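Local coordinates for protein probable ss-1,3-N-acetylglucosaminyltransferase (Staphylococcus aureus, PDB 6H4F) that is probably a glycosyltransferase of family 2, with a GT-A type domain followed by a TarS-type linker domain, at residues 108-113 with 173-178; 136-141 with 218-223; 263-268 with 315-320. All coordinates share one frame; numbering follows the deposited sequence. Where two conformers were deposited one is given.

Interaction 1 (108-113 with 173-178). With FQ8 ([(2~{R},3~{S},4~{S})-2,3,4,5-tetrakis(oxidanyl)pentyl] [(2~{R},3~{R},4~{S})-2,3,4-tris(oxidanyl)-5-[oxidanyl-[(2~{R},3~{S},4~{S})-2,3,4-tris(oxidanyl)-5-phosphonooxy-pentoxy]phosphoryl]oxy-pentyl] hydrogen phosphate), chain M.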
loop_
_atom_site.group_PDB
_atom_site.type_symbol
_atom_site.label_atom_id
_atom_site.label_comp_id
_atom_site.label_asym_id
_atom_site.label_seq_id
_atom_site.Cartn_x
_atom_site.Cartn_y
_atom_site.Cartn_z
ATOM N N PHE A 108 -16.439 -16.017 38.222
ATOM C CA PHE A 108 -17.078 -14.751 37.939
ATOM C C PHE A 108 -18.197 -14.973 36.929
ATOM O O PHE A 108 -18.027 -15.683 35.937
ATOM C CB PHE A 108 -16.079 -13.730 37.414
ATOM C CG PHE A 108 -14.976 -13.419 38.382
ATOM C CD1 PHE A 108 -15.171 -12.502 39.397
ATOM C CD2 PHE A 108 -13.751 -14.048 38.283
ATOM C CE1 PHE A 108 -14.155 -12.208 40.296
ATOM C CE2 PHE A 108 -12.727 -13.735 39.167
ATOM C CZ PHE A 108 -12.929 -12.822 40.177
ATOM N N LEU A 109 -19.341 -14.351 37.212
ATOM C CA LEU A 109 -20.534 -14.498 36.410
ATOM C C LEU A 109 -21.056 -13.094 36.117
ATOM O O LEU A 109 -21.144 -12.270 37.031
ATOM C CB LEU A 109 -21.528 -15.347 37.204
ATOM C CG LEU A 109 -22.945 -15.421 36.660
ATOM C CD1 LEU A 109 -22.977 -16.133 35.315
ATOM C CD2 LEU A 109 -23.869 -16.116 37.657
ATOM N N ASP A 110 -21.332 -12.805 34.843
ATOM C CA ASP A 110 -21.978 -11.560 34.464
ATOM C C ASP A 110 -23.483 -11.714 34.710
ATOM O O ASP A 110 -24.035 -12.796 34.466
ATOM C CB ASP A 110 -21.630 -11.153 33.036
ATOM C CG ASP A 110 -20.176 -10.720 32.896
ATOM O OD1 ASP A 110 -19.523 -10.534 33.951
ATOM O OD2 ASP A 110 -19.693 -10.583 31.741
ATOM N N SER A 111 -24.124 -10.629 35.152
ATOM C CA SER A 111 -25.482 -10.662 35.662
ATOM C C SER A 111 -26.529 -10.952 34.583
ATOM O O SER A 111 -27.650 -11.277 34.923
ATOM C CB SER A 111 -25.834 -9.398 36.427
ATOM O OG SER A 111 -25.372 -8.258 35.723
ATOM N N ASP A 112 -26.175 -10.921 33.300
ATOM C CA ASP A 112 -27.168 -11.304 32.281
ATOM C C ASP A 112 -27.062 -12.784 31.868
ATOM O O ASP A 112 -27.952 -13.280 31.199
ATOM C CB ASP A 112 -27.045 -10.370 31.075
ATOM C CG ASP A 112 -27.421 -8.922 31.405
ATOM O OD1 ASP A 112 -28.347 -8.734 32.244
ATOM O OD2 ASP A 112 -26.789 -7.996 30.852
ATOM N N ASP A 113 -25.997 -13.484 32.278
ATOM C CA ASP A 113 -25.621 -14.792 31.710
ATOM C C ASP A 113 -26.260 -15.929 32.522
ATOM O O ASP A 113 -26.930 -15.686 33.536
ATOM C CB ASP A 113 -24.094 -14.876 31.618
ATOM C CG ASP A 113 -23.516 -13.816 30.670
ATOM O OD1 ASP A 113 -24.318 -13.226 29.858
ATOM O OD2 ASP A 113 -22.285 -13.568 30.744
ATOM N N SER A 173 -11.572 -13.711 28.980
ATOM C CA SER A 173 -12.622 -13.286 29.945
ATOM C C SER A 173 -12.313 -13.898 31.319
ATOM O O SER A 173 -11.554 -14.881 31.417
ATOM C CB SER A 173 -14.004 -13.681 29.488
ATOM O OG SER A 173 -14.304 -15.031 29.866
ATOM N N VAL A 174 -12.923 -13.356 32.373
ATOM C CA VAL A 174 -12.805 -13.958 33.708
ATOM C C VAL A 174 -13.997 -14.880 34.000
ATOM O O VAL A 174 -14.196 -15.269 35.143
ATOM C CB VAL A 174 -12.624 -12.905 34.805
ATOM C CG1 VAL A 174 -11.311 -12.176 34.647
ATOM C CG2 VAL A 174 -13.769 -11.926 34.862
ATOM N N LEU A 175 -14.737 -15.280 32.966
ATOM C CA LEU A 175 -15.907 -16.159 33.131
ATOM C C LEU A 175 -15.423 -17.613 33.197
ATOM O O LEU A 175 -15.674 -18.442 32.307
ATOM C CB LEU A 175 -16.890 -15.886 31.985
ATOM C CG LEU A 175 -17.199 -14.406 31.765
ATOM C CD1 LEU A 175 -18.104 -14.190 30.550
ATOM C CD2 LEU A 175 -17.810 -13.778 33.022
ATOM N N LYS A 176 -14.706 -17.896 34.286
ATOM C CA LYS A 176 -13.913 -19.106 34.448
ATOM C C LYS A 176 -13.784 -19.397 35.946
ATOM O O LYS A 176 -14.093 -18.530 36.776
ATOM C CB LYS A 176 -12.498 -18.916 33.888
ATOM C CG LYS A 176 -12.406 -18.545 32.416
ATOM C CD LYS A 176 -10.971 -18.208 31.977
ATOM C CE LYS A 176 -10.840 -18.121 30.468
ATOM N NZ LYS A 176 -11.777 -17.142 29.869
ATOM N N MET A 177 -13.245 -20.569 36.274
ATOM C CA MET A 177 -13.025 -20.974 37.654
ATOM C C MET A 177 -11.542 -20.808 37.996
ATOM O O MET A 177 -10.699 -21.474 37.425
ATOM C CB MET A 177 -13.464 -22.428 37.873
ATOM C CG MET A 177 -13.577 -22.803 39.334
ATOM S SD MET A 177 -14.293 -24.451 39.599
ATOM C CE MET A 177 -16.026 -24.084 39.304
ATOM N N PHE A 178 -11.250 -19.908 38.935
ATOM C CA PHE A 178 -9.906 -19.539 39.349
ATOM C C PHE A 178 -9.639 -20.005 40.781
ATOM O O PHE A 178 -10.462 -19.787 41.660
ATOM C CB PHE A 178 -9.725 -18.025 39.366
ATOM C CG PHE A 178 -9.829 -17.316 38.046
ATOM C CD1 PHE A 178 -11.045 -16.898 37.549
ATOM C CD2 PHE A 178 -8.681 -17.026 37.316
ATOM C CE1 PHE A 178 -11.123 -16.212 36.345
ATOM C CE2 PHE A 178 -8.773 -16.352 36.104
ATOM C CZ PHE A 178 -9.991 -15.940 35.629
HETATM O OAN FQ8 M . -2.569 -18.795 14.462
HETATM P PBL FQ8 M . -3.314 -17.448 14.920
HETATM O OAO FQ8 M . -2.718 -16.308 13.966
HETATM O OAA FQ8 M . -3.074 -17.152 16.345
HETATM O OAX FQ8 M . -4.852 -17.620 14.515
HETATM C CAS FQ8 M . -5.913 -17.189 15.366
HETATM C CBE FQ8 M . -7.204 -17.887 14.934
HETATM O OAG FQ8 M . -7.445 -17.648 13.548
HETATM C CBJ FQ8 M . -8.391 -17.389 15.766
HETATM O OAL FQ8 M . -8.269 -15.998 16.067
HETATM C CBF FQ8 M . -8.419 -18.179 17.065
HETATM O OAH FQ8 M . -8.732 -19.534 16.752
HETATM C CAU FQ8 M . -9.466 -17.590 18.017
HETATM O OAZ FQ8 M . -10.716 -17.432 17.345
HETATM P PBN FQ8 M . -12.098 -17.696 18.135
HETATM O OAQ FQ8 M . -11.858 -19.047 18.962
HETATM O OAC FQ8 M . -13.241 -17.820 17.208
HETATM O OBB FQ8 M . -12.262 -16.526 19.216
HETATM C CAW FQ8 M . -12.337 -15.164 18.789
HETATM C CBH FQ8 M . -12.078 -14.210 19.960
HETATM O OAJ FQ8 M . -11.166 -14.803 20.886
HETATM C CBK FQ8 M . -13.397 -13.883 20.665
HETATM O OAM FQ8 M . -14.416 -13.674 19.687
HETATM C CBG FQ8 M . -13.242 -12.614 21.508
HETATM O OAI FQ8 M . -12.800 -11.543 20.680
HETATM C CAV FQ8 M . -12.218 -12.855 22.614
HETATM O OBA FQ8 M . -12.609 -12.157 23.795
HETATM P PBM FQ8 M . -12.203 -12.751 25.232
HETATM O OAP FQ8 M . -10.623 -13.034 25.134
HETATM O OAB FQ8 M . -12.972 -13.977 25.545
HETATM O OAY FQ8 M . -12.392 -11.580 26.310
HETATM C CAT FQ8 M . -12.296 -10.206 25.932
HETATM C CBD FQ8 M . -13.494 -9.430 26.492
HETATM O OAF FQ8 M . -13.862 -9.950 27.773
HETATM C CBI FQ8 M . -13.131 -7.946 26.629
HETATM O OAK FQ8 M . -11.779 -7.813 27.073
HETATM C CBC FQ8 M . -13.301 -7.228 25.286
HETATM O OAE FQ8 M . -13.154 -8.156 24.207
HETATM C CAR FQ8 M . -14.692 -6.593 25.228
HETATM O OAD FQ8 M . -14.641 -5.403 24.438
#
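F108 and L175 mark the closest backbone approach, with CA atoms 5.1 Å apart, yet no hydrogen bond joins the two segments. In its place the CA-H of L175 points almost straight at F108 O (3.5 Å, 166° at the hydrogen). Both chains turn beside this point: D110 to D113 forms a type I beta turn, L175 centres an inverse gamma turn, and S173 OG takes the backbone N-H of L175 in an ST turn.

The F108 side chain points toward 173-178 and packs on V174 and F178. The backbone placement sets its CB 3.3 Å from V174 O. With CG beside the backbone N (chi1 -61°), the ring has V174 O at its edge, and CD2 of F108 meets V174 CB at 3.8 Å and CE1 of F178 at 3.9 Å. The F108 and F178 planes stand 68° apart, an oblique pairing. CD2 of L175 lies 3.5 Å from F108 O and approaches the D110 carboxylate, which in the conformer given forms a salt bridge with R94.

D110-S111-D112 reads as the DXD motif of GT-A enzymes. S173 borders FQ8, its N 3.5 Å from OAY. Around this buried contact, F108 rests on I25 of strand 22-28, L109 packs on helix 35-43, V174 meets helix 198-207, and F178 pairs through its backbone with V106 of strand 105-108.

Interaction 2 (136-141 with 218-223)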
loop_
_atom_site.group_PDB
_atom_site.type_symbol
_atom_site.label_atom_id
_atom_site.label_comp_id
_atom_site.label_asym_id
_atom_site.label_seq_id
_atom_site.Cartn_x
_atom_site.Cartn_y
_atom_site.Cartn_z
ATOM N N ILE A 136 -11.605 -23.821 32.522
ATOM C CA ILE A 136 -12.363 -23.086 31.535
ATOM C C ILE A 136 -13.428 -24.024 30.978
ATOM O O ILE A 136 -13.087 -25.026 30.345
ATOM C CB ILE A 136 -11.439 -22.573 30.412
ATOM C CG1 ILE A 136 -10.232 -21.824 30.985
ATOM C CG2 ILE A 136 -12.220 -21.738 29.416
ATOM C CD1 ILE A 136 -9.174 -21.457 29.956
ATOM N N GLY A 137 -14.699 -23.687 31.198
ATOM C CA GLY A 137 -15.807 -24.442 30.613
ATOM C C GLY A 137 -16.239 -23.845 29.291
ATOM O O GLY A 137 -16.233 -22.629 29.135
ATOM N N LYS A 138 -16.657 -24.706 28.363
ATOM C CA LYS A 138 -17.109 -24.294 27.029
ATOM C C LYS A 138 -18.225 -23.250 27.163
ATOM O O LYS A 138 -19.171 -23.428 27.943
ATOM C CB LYS A 138 -17.619 -25.495 26.234
ATOM C CG LYS A 138 -17.936 -25.200 24.767
ATOM C CD LYS A 138 -18.079 -26.364 23.843
ATOM C CE LYS A 138 -19.158 -27.350 24.244
ATOM N NZ LYS A 138 -19.016 -28.620 23.502
ATOM N N TYR A 139 -18.104 -22.174 26.378
ATOM C CA TYR A 139 -19.090 -21.102 26.317
ATOM C C TYR A 139 -20.117 -21.392 25.224
ATOM O O TYR A 139 -19.793 -21.845 24.151
ATOM C CB TYR A 139 -18.426 -19.755 26.025
ATOM C CG TYR A 139 -17.386 -19.336 27.035
ATOM C CD1 TYR A 139 -17.756 -19.021 28.327
ATOM C CD2 TYR A 139 -16.036 -19.292 26.719
ATOM C CE1 TYR A 139 -16.817 -18.660 29.278
ATOM C CE2 TYR A 139 -15.087 -18.930 27.663
ATOM C CZ TYR A 139 -15.474 -18.624 28.951
ATOM O OH TYR A 139 -14.562 -18.271 29.896
ATOM N N GLY A 140 -21.385 -21.151 25.551
ATOM C CA GLY A 140 -22.430 -21.011 24.570
ATOM C C GLY A 140 -22.932 -19.588 24.545
ATOM O O GLY A 140 -22.553 -18.775 25.390
ATOM N N VAL A 141 -23.778 -19.288 23.565
ATOM C CA VAL A 141 -24.230 -17.929 23.342
ATOM C C VAL A 141 -25.688 -17.973 22.877
ATOM O O VAL A 141 -26.100 -18.881 22.174
ATOM C CB VAL A 141 -23.304 -17.193 22.356
ATOM C CG1 VAL A 141 -23.286 -17.849 20.988
ATOM C CG2 VAL A 141 -23.652 -15.726 22.272
ATOM N N ASP A 218 -17.743 -30.847 27.795
ATOM C CA ASP A 218 -18.862 -31.824 27.710
ATOM C C ASP A 218 -20.204 -31.114 27.455
ATOM O O ASP A 218 -21.062 -31.641 26.767
ATOM C CB ASP A 218 -18.957 -32.657 28.987
ATOM C CG ASP A 218 -17.744 -33.534 29.276
ATOM O OD1 ASP A 218 -16.769 -33.518 28.513
ATOM O OD2 ASP A 218 -17.742 -34.116 30.369
ATOM N N TYR A 219 -20.380 -29.922 28.026
ATOM C CA TYR A 219 -21.585 -29.112 27.863
ATOM C C TYR A 219 -21.186 -27.664 27.570
ATOM O O TYR A 219 -20.050 -27.279 27.790
ATOM C CB TYR A 219 -22.462 -29.174 29.122
ATOM C CG TYR A 219 -22.911 -30.558 29.491
ATOM C CD1 TYR A 219 -22.115 -31.401 30.250
ATOM C CD2 TYR A 219 -24.119 -31.050 29.035
ATOM C CE1 TYR A 219 -22.512 -32.687 30.560
ATOM C CE2 TYR A 219 -24.574 -32.313 29.400
ATOM C CZ TYR A 219 -23.744 -33.155 30.118
ATOM O OH TYR A 219 -24.180 -34.412 30.434
ATOM N N GLU A 220 -22.158 -26.877 27.103
ATOM C CA GLU A 220 -22.087 -25.436 27.156
ATOM C C GLU A 220 -22.341 -25.004 28.599
ATOM O O GLU A 220 -23.478 -24.770 28.993
ATOM C CB GLU A 220 -23.083 -24.822 26.181
ATOM C CG GLU A 220 -22.761 -25.154 24.727
ATOM C CD GLU A 220 -23.654 -24.477 23.700
ATOM O OE1 GLU A 220 -23.146 -24.192 22.616
ATOM O OE2 GLU A 220 -24.838 -24.191 24.007
ATOM N N TYR A 221 -21.261 -24.922 29.383
ATOM C CA TYR A 221 -21.354 -24.747 30.817
ATOM C C TYR A 221 -21.716 -23.307 31.189
ATOM O O TYR A 221 -22.306 -23.074 32.244
ATOM C CB TYR A 221 -20.031 -25.117 31.483
ATOM C CG TYR A 221 -19.759 -26.595 31.542
ATOM C CD1 TYR A 221 -20.503 -27.405 32.378
ATOM C CD2 TYR A 221 -18.737 -27.170 30.798
ATOM C CE1 TYR A 221 -20.257 -28.763 32.456
ATOM C CE2 TYR A 221 -18.470 -28.529 30.873
ATOM C CZ TYR A 221 -19.241 -29.330 31.700
ATOM O OH TYR A 221 -18.994 -30.670 31.790
ATOM N N TYR A 222 -21.318 -22.347 30.340
ATOM C CA TYR A 222 -21.564 -20.921 30.579
ATOM C C TYR A 222 -22.180 -20.318 29.318
ATOM O O TYR A 222 -21.594 -20.417 28.240
ATOM C CB TYR A 222 -20.260 -20.208 30.955
ATOM C CG TYR A 222 -20.443 -18.767 31.359
ATOM C CD1 TYR A 222 -20.816 -17.796 30.431
ATOM C CD2 TYR A 222 -20.279 -18.371 32.678
ATOM C CE1 TYR A 222 -21.012 -16.479 30.805
ATOM C CE2 TYR A 222 -20.430 -17.048 33.055
ATOM C CZ TYR A 222 -20.822 -16.102 32.119
ATOM O OH TYR A 222 -21.018 -14.808 32.509
ATOM N N ILE A 223 -23.348 -19.684 29.470
ATOM C CA ILE A 223 -24.079 -19.137 28.335
ATOM C C ILE A 223 -24.055 -17.612 28.412
ATOM O O ILE A 223 -24.629 -17.033 29.309
ATOM C CB ILE A 223 -25.530 -19.660 28.287
ATOM C CG1 ILE A 223 -25.600 -21.186 28.287
ATOM C CG2 ILE A 223 -26.260 -19.048 27.102
ATOM C CD1 ILE A 223 -25.102 -21.828 27.005
HETATM O O HOH W 1 -24.298 -21.707 21.846
#
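Y139 and G140 run parallel to Y222 and I223, and this end of the contact is the tight one. The N-H of G140 reaches Y222 O at 2.8 Å with an angle of 159°, the single strong hydrogen bond between the segments. Two CA-H...O contacts support the same register: Y139 CA to Y222 O at 3.2 Å and I223 CA to G140 O at 3.3 Å.

On one face of the sheet the Y139 ring turns its edge to the Y222 ring in an offset edge-to-face pair, with planes 82° apart and Y139 CD1 lying 3.8 Å from Y222 CB. Y222 has CG anti to its own N (chi1 -174°), which turns a ring face of Y222 toward the edge of Y139. G137 O sits over the centre of a Y139 ring face. The hydroxyls bind beyond the pair, Y222 OH to D113 and Y139 OH to L175. On the other face, CD1 of I223 comes within 3.7 Å of G140 CA, and the E220 carboxylate approaches that same CA.

The grip slackens toward K138 and E220. K138 O faces the amides of both Y221 and Y222, but both hydrogen bonds are weak, and E220 centres an inverse gamma turn there. The K138 chain runs alongside Y219 O, and its NZ binds T217 O. At the solvent-exposed rim, between the E220 side chain and V141, a water links the segments, donating to E220 OE1 at 2.8 Å and accepting from V141 N.

Strand 134-142, interrupted by a bulge or short loop, thus pairs in parallel with strand 222-225 within the mixed sheet, consistent with the GT-A fold expected of family 2 glycosyltransferases.

Interaction 3 (263-268 with 315-320). With FQ8 ([(2~{R},3~{S},4~{S})-2,3,4,5-tetrakis(oxidanyl)pentyl] [(2~{R},3~{R},4~{S})-2,3,4-tris(oxidanyl)-5-[oxidanyl-[(2~{R},3~{S},4~{S})-2,3,4-tris(oxidanyl)-5-phosphonooxy-pentoxy]phosphoryl]oxy-pentyl] hydrogen phosphate), chain M.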
loop_
_atom_site.group_PDB
_atom_site.type_symbol
_atom_site.label_atom_id
_atom_site.label_comp_id
_atom_site.label_asym_id
_atom_site.label_seq_id
_atom_site.Cartn_x
_atom_site.Cartn_y
_atom_site.Cartn_z
ATOM N N ASN A 263 11.907 -17.897 31.082
ATOM C CA ASN A 263 12.821 -17.895 29.951
ATOM C C ASN A 263 12.454 -16.739 29.003
ATOM O O ASN A 263 11.300 -16.574 28.632
ATOM C CB ASN A 263 12.824 -19.250 29.241
ATOM C CG ASN A 263 13.682 -19.242 27.997
ATOM O OD1 ASN A 263 13.148 -18.930 26.930
ATOM N ND2 ASN A 263 14.986 -19.549 28.111
ATOM N N GLN A 264 13.452 -15.959 28.589
ATOM C CA GLN A 264 13.210 -14.741 27.867
ATOM C C GLN A 264 12.612 -15.059 26.493
ATOM O O GLN A 264 11.742 -14.328 26.027
ATOM C CB GLN A 264 14.476 -13.872 27.779
ATOM C CG GLN A 264 14.164 -12.398 27.523
ATOM C CD GLN A 264 13.427 -11.700 28.654
ATOM O OE1 GLN A 264 13.250 -12.216 29.751
ATOM N NE2 GLN A 264 13.021 -10.471 28.417
ATOM N N GLU A 265 13.064 -16.133 25.844
ATOM C CA GLU A 265 12.545 -16.498 24.530
ATOM C C GLU A 265 11.069 -16.922 24.650
ATOM O O GLU A 265 10.275 -16.651 23.757
ATOM C CB GLU A 265 13.362 -17.605 23.867
ATOM C CG GLU A 265 13.169 -17.687 22.364
ATOM C CD GLU A 265 13.645 -16.463 21.582
ATOM O OE1 GLU A 265 14.554 -15.740 22.093
ATOM O OE2 GLU A 265 13.113 -16.206 20.456
ATOM N N LYS A 266 10.721 -17.607 25.741
ATOM C CA LYS A 266 9.338 -18.017 25.963
ATOM C C LYS A 266 8.446 -16.767 26.140
ATOM O O LYS A 266 7.342 -16.701 25.614
ATOM C CB LYS A 266 9.243 -18.943 27.175
ATOM C CG LYS A 266 7.838 -19.461 27.472
ATOM C CD LYS A 266 7.259 -20.306 26.363
ATOM C CE LYS A 266 5.780 -20.601 26.586
ATOM N NZ LYS A 266 5.275 -21.464 25.487
ATOM N N ARG A 267 8.959 -15.776 26.868
ATOM C CA ARG A 267 8.270 -14.508 27.053
ATOM C C ARG A 267 8.034 -13.829 25.699
ATOM O O ARG A 267 6.939 -13.310 25.447
ATOM C CB ARG A 267 9.060 -13.602 28.003
ATOM C CG ARG A 267 9.048 -14.063 29.450
ATOM C CD ARG A 267 10.111 -13.390 30.295
ATOM N NE ARG A 267 9.962 -13.694 31.709
ATOM C CZ ARG A 267 10.755 -13.236 32.666
ATOM N NH1 ARG A 267 11.830 -12.518 32.335
ATOM N NH2 ARG A 267 10.469 -13.501 33.938
ATOM N N HIS A 268 9.048 -13.837 24.823
ATOM C CA HIS A 268 8.906 -13.263 23.491
ATOM C C HIS A 268 7.780 -13.971 22.723
ATOM O O HIS A 268 7.028 -13.323 22.016
ATOM C CB HIS A 268 10.204 -13.346 22.675
ATOM C CG HIS A 268 11.327 -12.544 23.227
ATOM N ND1 HIS A 268 11.134 -11.303 23.791
ATOM C CD2 HIS A 268 12.663 -12.787 23.268
ATOM C CE1 HIS A 268 12.298 -10.815 24.169
ATOM N NE2 HIS A 268 13.244 -11.707 23.872
ATOM N N SER A 315 9.994 -10.235 19.911
ATOM C CA SER A 315 8.676 -10.882 19.932
ATOM C C SER A 315 8.048 -10.903 18.532
ATOM O O SER A 315 7.136 -11.703 18.286
ATOM C CB SER A 315 7.753 -10.208 20.906
ATOM O OG SER A 315 7.409 -8.897 20.451
ATOM N N ASP A 316 8.525 -10.047 17.618
ATOM C CA ASP A 316 7.830 -9.794 16.346
ATOM C C ASP A 316 7.800 -11.061 15.470
ATOM O O ASP A 316 6.809 -11.312 14.772
ATOM C CB ASP A 316 8.426 -8.597 15.598
ATOM C CG ASP A 316 8.153 -7.244 16.270
ATOM O OD1 ASP A 316 7.401 -7.216 17.317
ATOM O OD2 ASP A 316 8.681 -6.206 15.746
ATOM N N LYS A 317 8.851 -11.882 15.524
ATOM C CA LYS A 317 8.896 -13.083 14.694
ATOM C C LYS A 317 7.847 -14.112 15.143
ATOM O O LYS A 317 7.560 -15.060 14.404
ATOM C CB LYS A 317 10.294 -13.716 14.684
ATOM C CG LYS A 317 10.779 -14.278 16.016
ATOM C CD LYS A 317 12.255 -14.677 15.978
ATOM C CE LYS A 317 12.840 -14.949 17.347
ATOM N NZ LYS A 317 13.237 -13.694 18.016
ATOM N N TYR A 318 7.285 -13.952 16.343
ATOM C CA TYR A 318 6.244 -14.872 16.832
ATOM C C TYR A 318 4.834 -14.331 16.543
ATOM O O TYR A 318 3.857 -14.946 16.931
ATOM C CB TYR A 318 6.448 -15.133 18.316
ATOM C CG TYR A 318 7.750 -15.816 18.638
ATOM C CD1 TYR A 318 7.976 -17.136 18.300
ATOM C CD2 TYR A 318 8.758 -15.128 19.290
ATOM C CE1 TYR A 318 9.189 -17.754 18.567
ATOM C CE2 TYR A 318 9.959 -15.738 19.610
ATOM C CZ TYR A 318 10.175 -17.054 19.247
ATOM O OH TYR A 318 11.369 -17.632 19.572
ATOM N N VAL A 319 4.740 -13.179 15.874
ATOM C CA VAL A 319 3.473 -12.653 15.406
ATOM C C VAL A 319 3.133 -13.333 14.084
ATOM O O VAL A 319 4.019 -13.507 13.247
ATOM C CB VAL A 319 3.555 -11.127 15.239
ATOM C CG1 VAL A 319 2.266 -10.548 14.688
ATOM C CG2 VAL A 319 3.926 -10.450 16.547
ATOM N N THR A 320 1.867 -13.705 13.896
ATOM C CA THR A 320 1.434 -14.294 12.633
ATOM C C THR A 320 1.772 -13.337 11.486
ATOM O O THR A 320 1.466 -12.161 11.552
ATOM C CB THR A 320 -0.053 -14.656 12.675
ATOM O OG1 THR A 320 -0.248 -15.500 13.815
ATOM C CG2 THR A 320 -0.515 -15.371 11.433
HETATM O OAN FQ8 M . -2.569 -18.795 14.462
HETATM P PBL FQ8 M . -3.314 -17.448 14.920
HETATM O OAO FQ8 M . -2.718 -16.308 13.966
HETATM O OAA FQ8 M . -3.074 -17.152 16.345
HETATM O OAX FQ8 M . -4.852 -17.620 14.515
HETATM C CAS FQ8 M . -5.913 -17.189 15.366
HETATM C CBE FQ8 M . -7.204 -17.887 14.934
HETATM O OAG FQ8 M . -7.445 -17.648 13.548
HETATM C CBJ FQ8 M . -8.391 -17.389 15.766
HETATM O OAL FQ8 M . -8.269 -15.998 16.067
HETATM C CBF FQ8 M . -8.419 -18.179 17.065
HETATM O OAH FQ8 M . -8.732 -19.534 16.752
HETATM C CAU FQ8 M . -9.466 -17.590 18.017
HETATM O OAZ FQ8 M . -10.716 -17.432 17.345
HETATM P PBN FQ8 M . -12.098 -17.696 18.135
HETATM O OAQ FQ8 M . -11.858 -19.047 18.962
HETATM O OAC FQ8 M . -13.241 -17.820 17.208
HETATM O OBB FQ8 M . -12.262 -16.526 19.216
HETATM C CAW FQ8 M . -12.337 -15.164 18.789
HETATM C CBH FQ8 M . -12.078 -14.210 19.960
HETATM O OAJ FQ8 M . -11.166 -14.803 20.886
HETATM C CBK FQ8 M . -13.397 -13.883 20.665
HETATM O OAM FQ8 M . -14.416 -13.674 19.687
HETATM C CBG FQ8 M . -13.242 -12.614 21.508
HETATM O OAI FQ8 M . -12.800 -11.543 20.680
HETATM C CAV FQ8 M . -12.218 -12.855 22.614
HETATM O OBA FQ8 M . -12.609 -12.157 23.795
HETATM P PBM FQ8 M . -12.203 -12.751 25.232
HETATM O OAP FQ8 M . -10.623 -13.034 25.134
HETATM O OAB FQ8 M . -12.972 -13.977 25.545
HETATM O OAY FQ8 M . -12.392 -11.580 26.310
HETATM C CAT FQ8 M . -12.296 -10.206 25.932
HETATM C CBD FQ8 M . -13.494 -9.430 26.492
HETATM O OAF FQ8 M . -13.862 -9.950 27.773
HETATM C CBI FQ8 M . -13.131 -7.946 26.629
HETATM O OAK FQ8 M . -11.779 -7.813 27.073
HETATM C CBC FQ8 M . -13.301 -7.228 25.286
HETATM O OAE FQ8 M . -13.154 -8.156 24.207
HETATM C CAR FQ8 M . -14.692 -6.593 25.228
HETATM O OAD FQ8 M . -14.641 -5.403 24.438
HETATM O O HOH W 2 15.473 -14.114 20.275
#
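E265 and H268, in the first turns of helix 264-281, meet S315, K317 and Y318 of a short 3-10 segment within the TarS-type linker domain. The start of the helix is capped by N263, whose OD1 accepts the N-H of K266 at 3.0 Å in the carbonyl plane and on a lone pair.

E265 carries the polar side of the contact. Its chain leaves anti to the backbone N and then bends at chi2 (64°), which swings the carboxylate across to the 3-10 segment. There OE2 accepts from Y318 OH; the modelled separation of 2.4 Å is very short, so the exact length is doubtful. OE2 lies at the edge of the Y318 ring and near its plane, while the carboxylate itself is turned 61° from that plane. The same oxygen forms a rather long salt bridge with K317 NZ, 3.5 Å away. A water completes a second route, donating to E265 OE1 and accepting from K317 NZ at 3.2 Å. K317 NZ also binds D314 O, so the ammonium group is shared among the E265 carboxylate, D314 O and the water.

Nearer the helix backbone, H268 CB approaches Y318 CE2 at 3.9 Å, and S315 CB lies 3.4 Å from H268 O. Q264 O lies above one face of the imidazole, offset toward its rim, and ND1 of H268 is hydrogen-bonded to Y256 OH.

Further along, T320 OG1 donates to OAO of FQ8 at 2.6 Å; R277 and R280 also hydrogen-bond to this ligand. S315 meets A271 of helix 264-281 and Y256 of helix 242-256, whereas V319 touches T275 and T276 of helix 264-281 and L327 of helix 324-331.

In the fold
From the N terminus, 108-113 opens first and 136-141 second; 173-178 then closes interaction 1 before 218-223 closes interaction 2, so the two loops cross. They also touch, through D113 with Y222 and L175 with Y139, and both serve one mixed sheet in which strands 177-179 and 134-142 are neighbours. Interaction 3 follows in series: 263-268 and 315-320 close a loop that is largely helical, in the linker domain. Its centre lies about 30 Å from that of interaction 1, with nearest atoms about 17 Å apart. FQ8 spans that gap, touching S173 in interaction 1 and T320 in interaction 3.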